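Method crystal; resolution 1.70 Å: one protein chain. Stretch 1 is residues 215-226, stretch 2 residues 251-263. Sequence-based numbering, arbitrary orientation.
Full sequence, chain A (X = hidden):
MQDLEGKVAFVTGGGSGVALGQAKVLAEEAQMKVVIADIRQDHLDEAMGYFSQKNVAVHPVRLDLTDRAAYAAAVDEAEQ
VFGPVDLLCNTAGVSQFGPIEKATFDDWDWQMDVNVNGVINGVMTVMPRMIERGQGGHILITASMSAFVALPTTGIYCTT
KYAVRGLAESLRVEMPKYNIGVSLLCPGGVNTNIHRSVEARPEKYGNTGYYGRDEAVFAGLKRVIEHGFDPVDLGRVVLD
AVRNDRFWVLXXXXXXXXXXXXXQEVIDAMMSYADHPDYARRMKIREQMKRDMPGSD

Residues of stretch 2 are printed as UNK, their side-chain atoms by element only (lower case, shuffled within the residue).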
# COMPACT_ATOMS: atom_id res chain seq x y z
N GLU A 215 8.02 17.40 7.12
CA GLU A 215 8.14 17.21 8.56
C GLU A 215 9.52 16.71 8.98
O GLU A 215 9.96 15.65 8.54
CB GLU A 215 7.09 16.22 9.07
CG GLU A 215 5.65 16.67 8.94
CD GLU A 215 4.73 15.94 9.90
OE1 GLU A 215 4.12 14.93 9.50
OE2 GLU A 215 4.62 16.38 11.07
N ALA A 216 10.19 17.49 9.82
CA ALA A 216 11.26 16.98 10.66
C ALA A 216 10.66 16.65 12.03
O ALA A 216 11.29 16.02 12.87
CB ALA A 216 12.39 17.98 10.79
N VAL A 217 9.42 17.10 12.22
CA VAL A 217 8.71 16.94 13.49
C VAL A 217 8.19 15.52 13.65
O VAL A 217 8.11 15.01 14.77
CB VAL A 217 7.52 17.97 13.62
CG1 VAL A 217 6.93 18.36 12.26
CG2 VAL A 217 6.42 17.46 14.56
N PHE A 218 7.85 14.86 12.54
CA PHE A 218 7.39 13.48 12.61
C PHE A 218 8.46 12.59 13.22
O PHE A 218 8.18 11.78 14.11
CB PHE A 218 7.00 12.94 11.24
CG PHE A 218 6.58 11.50 11.26
CD1 PHE A 218 7.45 10.50 10.88
CD2 PHE A 218 5.31 11.14 11.69
CE1 PHE A 218 7.07 9.17 10.91
CE2 PHE A 218 4.92 9.82 11.73
CZ PHE A 218 5.80 8.83 11.34
N ALA A 219 9.69 12.73 12.73
CA ALA A 219 10.82 11.95 13.23
C ALA A 219 11.06 12.23 14.71
O ALA A 219 11.43 11.33 15.46
CB ALA A 219 12.06 12.27 12.42
N GLY A 220 10.85 13.48 15.12
CA GLY A 220 11.05 13.88 16.50
C GLY A 220 10.00 13.29 17.42
O GLY A 220 10.31 12.84 18.52
N LEU A 221 8.75 13.30 16.96
CA LEU A 221 7.67 12.66 17.71
C LEU A 221 7.92 11.17 17.76
O LEU A 221 7.74 10.53 18.79
CB LEU A 221 6.31 12.96 17.07
CG LEU A 221 5.90 14.44 17.05
CD1 LEU A 221 4.55 14.61 16.38
CD2 LEU A 221 5.88 15.01 18.46
N LYS A 222 8.37 10.62 16.63
CA LYS A 222 8.71 9.21 16.52
C LYS A 222 9.80 8.83 17.52
O LYS A 222 9.70 7.80 18.18
CB LYS A 222 9.18 8.90 15.09
CG LYS A 222 9.28 7.43 14.75
CD LYS A 222 9.42 7.25 13.25
CE LYS A 222 9.68 5.81 12.85
NZ LYS A 222 9.65 5.65 11.36
N ARG A 223 10.84 9.65 17.63
CA ARG A 223 11.95 9.34 18.53
C ARG A 223 11.48 9.23 19.99
O ARG A 223 11.98 8.39 20.73
CB ARG A 223 13.04 10.40 18.41
CG ARG A 223 14.31 10.06 19.18
CD ARG A 223 15.56 10.31 18.35
NE ARG A 223 16.78 9.99 19.08
CZ ARG A 223 17.27 8.76 19.22
NH1 ARG A 223 16.64 7.72 18.70
NH2 ARG A 223 18.39 8.57 19.90
N VAL A 224 10.53 10.07 20.38
CA VAL A 224 10.03 10.07 21.75
C VAL A 224 9.26 8.77 22.07
O VAL A 224 9.39 8.25 23.18
CB VAL A 224 9.13 11.30 22.02
CG1 VAL A 224 8.40 11.18 23.35
CG2 VAL A 224 9.97 12.57 21.99
N ILE A 225 8.49 8.26 21.12
CA ILE A 225 7.78 7.00 21.34
C ILE A 225 8.78 5.85 21.29
O ILE A 225 8.69 4.92 22.09
CB ILE A 225 6.57 6.75 20.32
CG1 ILE A 225 6.27 5.24 20.11
CG2 ILE A 225 6.77 7.48 18.99
CD1 ILE A 225 6.02 4.82 18.67
N GLU A 226 9.73 5.90 20.35
CA GLU A 226 10.75 4.86 20.22
C GLU A 226 11.39 4.54 21.56
O GLU A 226 11.70 3.39 21.86
CB GLU A 226 11.85 5.27 19.23
CG GLU A 226 11.46 5.20 17.77
CD GLU A 226 12.65 5.41 16.84
OE1 GLU A 226 13.54 4.53 16.81
OE2 GLU A 226 12.68 6.44 16.14
N UNK A 251 -1.81 3.91 18.53
CA UNK A 251 -1.83 4.51 19.87
C UNK A 251 -0.92 5.73 20.03
O UNK A 251 -0.19 5.83 21.02
c UNK A 251 -1.00 2.68 18.48
c UNK A 251 -1.38 3.34 20.76
c UNK A 251 -0.49 2.54 19.90
N UNK A 252 -0.98 6.66 19.08
CA UNK A 252 -0.13 7.85 19.10
C UNK A 252 -0.91 9.10 18.71
O UNK A 252 -0.94 9.49 17.54
c UNK A 252 2.93 3.85 18.64
c UNK A 252 1.69 5.38 17.31
c UNK A 252 1.73 6.33 18.33
c UNK A 252 2.98 4.77 19.66
c UNK A 252 2.38 6.00 19.50
o UNK A 252 3.54 2.63 18.81
c UNK A 252 1.06 7.67 18.16
c UNK A 252 2.29 4.15 17.46
N UNK A 253 -1.56 9.75 19.70
CA UNK A 253 -2.33 10.97 19.42
C UNK A 253 -1.47 12.11 18.87
O UNK A 253 -2.01 13.07 18.32
c UNK A 253 -2.91 11.35 20.79
c UNK A 253 -2.79 10.12 21.63
c UNK A 253 -1.62 9.36 21.12
N UNK A 254 -0.15 11.99 19.00
CA UNK A 254 0.78 12.98 18.46
C UNK A 254 0.61 13.18 16.97
O UNK A 254 0.60 14.31 16.47
o UNK A 254 1.35 10.18 20.28
o UNK A 254 3.49 10.14 20.76
c UNK A 254 2.55 12.22 20.13
c UNK A 254 2.45 10.74 20.41
c UNK A 254 2.22 12.57 18.72
N UNK A 255 0.49 12.07 16.26
CA UNK A 255 0.52 12.07 14.80
C UNK A 255 -0.76 12.65 14.20
O UNK A 255 -0.87 12.78 12.98
c UNK A 255 3.22 10.85 14.75
c UNK A 255 4.44 10.32 15.12
c UNK A 255 2.19 8.72 15.05
c UNK A 255 3.41 8.18 15.43
c UNK A 255 0.75 10.64 14.30
c UNK A 255 2.08 10.06 14.71
c UNK A 255 4.53 8.98 15.46
N UNK A 256 -1.72 13.00 15.06
CA UNK A 256 -3.02 13.49 14.61
C UNK A 256 -2.90 14.75 13.75
O UNK A 256 -3.33 14.75 12.60
c UNK A 256 -3.92 13.76 15.81
N UNK A 257 -2.32 15.81 14.30
CA UNK A 257 -2.24 17.08 13.59
C UNK A 257 -1.42 16.93 12.31
O UNK A 257 -1.75 17.51 11.28
c UNK A 257 -3.93 19.01 15.22
c UNK A 257 -2.53 18.62 15.65
o UNK A 257 -4.90 18.38 15.69
o UNK A 257 -4.07 19.95 14.41
c UNK A 257 -1.64 18.18 14.48
N UNK A 258 -0.35 16.14 12.38
CA UNK A 258 0.45 15.86 11.21
C UNK A 258 -0.33 15.09 10.16
O UNK A 258 -0.20 15.34 8.96
N UNK A 259 -1.16 14.15 10.62
CA UNK A 259 -1.96 13.34 9.71
C UNK A 259 -3.10 14.17 9.11
O UNK A 259 -3.47 13.97 7.95
c UNK A 259 -3.21 11.10 9.53
o UNK A 259 -1.14 10.26 8.64
n UNK A 259 -2.82 10.59 7.19
c UNK A 259 -2.30 10.61 8.41
c UNK A 259 -2.53 12.11 10.44
N UNK A 260 -3.64 15.10 9.89
CA UNK A 260 -4.68 16.01 9.39
C UNK A 260 -4.18 16.80 8.20
O UNK A 260 -4.93 17.06 7.25
c UNK A 260 -6.01 16.38 11.57
n UNK A 260 -7.80 18.12 14.48
c UNK A 260 -5.13 16.97 10.49
c UNK A 260 -7.35 16.98 13.63
c UNK A 260 -6.37 17.47 12.58
N UNK A 261 -2.92 17.21 8.26
CA UNK A 261 -2.30 17.99 7.20
C UNK A 261 -2.13 17.14 5.94
O UNK A 261 -2.41 17.60 4.83
c UNK A 261 -0.97 18.55 7.65
N UNK A 262 -1.65 15.92 6.13
CA UNK A 262 -1.51 14.98 5.03
C UNK A 262 -2.88 14.71 4.40
O UNK A 262 -3.01 14.67 3.18
c UNK A 262 0.62 13.79 5.77
n UNK A 262 0.98 11.73 9.68
n UNK A 262 0.83 11.93 7.40
c UNK A 262 1.43 12.24 8.55
c UNK A 262 -0.87 13.68 5.50
n UNK A 262 2.48 13.06 8.56
c UNK A 262 1.24 12.43 6.09
N UNK A 263 -3.89 14.53 5.24
CA UNK A 263 -5.25 14.30 4.76
C UNK A 263 -5.76 15.51 3.96
O UNK A 263 -6.35 15.34 2.90
c UNK A 263 -5.85 12.77 6.71
c UNK A 263 -6.20 14.03 5.93
o UNK A 263 -5.19 11.87 6.14
o UNK A 263 -6.24 12.69 7.89

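Position 251 has three side-chain carbons that close a ring onto the backbone N. They lie out of reach of stretch 1. This is Pro 251.

Position 252 carries one carbon, then a six-carbon ring bearing one oxygen. A ring carbon lies 3.2 Å from Ile 225 CD1. The residue is Tyr 252, and the ring atom is CE1. Its OH is hydrogen-bonded elsewhere in the structure.

Position 253 repeats the three-carbon ring closed onto N and touches nothing on stretch 1. It is Pro 253.

Position 254 has three carbons, the third carrying two oxygens. Its CB sits 3.9 Å from Leu 221 CD1 and is the atom nearest that residue. A chain of this length ending in a carboxylate is Glu 254. Both carboxylate oxygens are hydrogen-bonded elsewhere in the structure.

Position 255 has one carbon and a six-carbon ring without oxygen. One ring carbon lies 3.5 Å from Phe 218 CE2 and 3.8 Å from Leu 221 CB. Another is 4.4 Å from Ile 225 CG2. This is Phe 255, and the two atoms are CE1 and CZ.

Position 256 has one side-chain carbon, out of reach of stretch 1. It is Ala 256.

Position 257 has three carbons, the third with two oxygens, and its end leads away from stretch 1. It is Glu 257.

Position 258 has no side-chain atoms. Its CA is 4.2 Å from Glu 215 OE1. It is Gly 258. An ideal CB on Gly 258 would point toward stretch 1 and lie a tight 3.2 Å from Glu 215 OE1.

Position 259 has three carbons, the third carrying one oxygen and one nitrogen. It does not touch stretch 1. It is Gln 259.

Position 260 has four carbons in a row ending in nitrogen, out of reach of stretch 1. It is Lys 260.

Position 261 has a single carbon, too distant for contact. It is Ala 261.

Position 262 has three carbons, a nitrogen, and a carbon bearing two more nitrogens. A terminal nitrogen lies 2.7 Å from Glu 215 OE1. It is Arg 262, and that nitrogen is NH1. Its NE and NH2 both donate to Gln 259 OE1.

Position 263 has two carbons, the second with two oxygens. It makes no contact with stretch 1. It is Asp 263.

The two helices run roughly antiparallel, at 150°. Phe 255 is the centre of the contact and has the largest covered area. Phe 218 CE2 lies over one face of its ring. Ile 225 extends the apolar patch to Tyr 252. The Glu 215 to Arg 262 salt bridge adds a charged link, although its hydrogen bond is weak.

Stretch 2 (251-263) PYPEFAEGQKARD
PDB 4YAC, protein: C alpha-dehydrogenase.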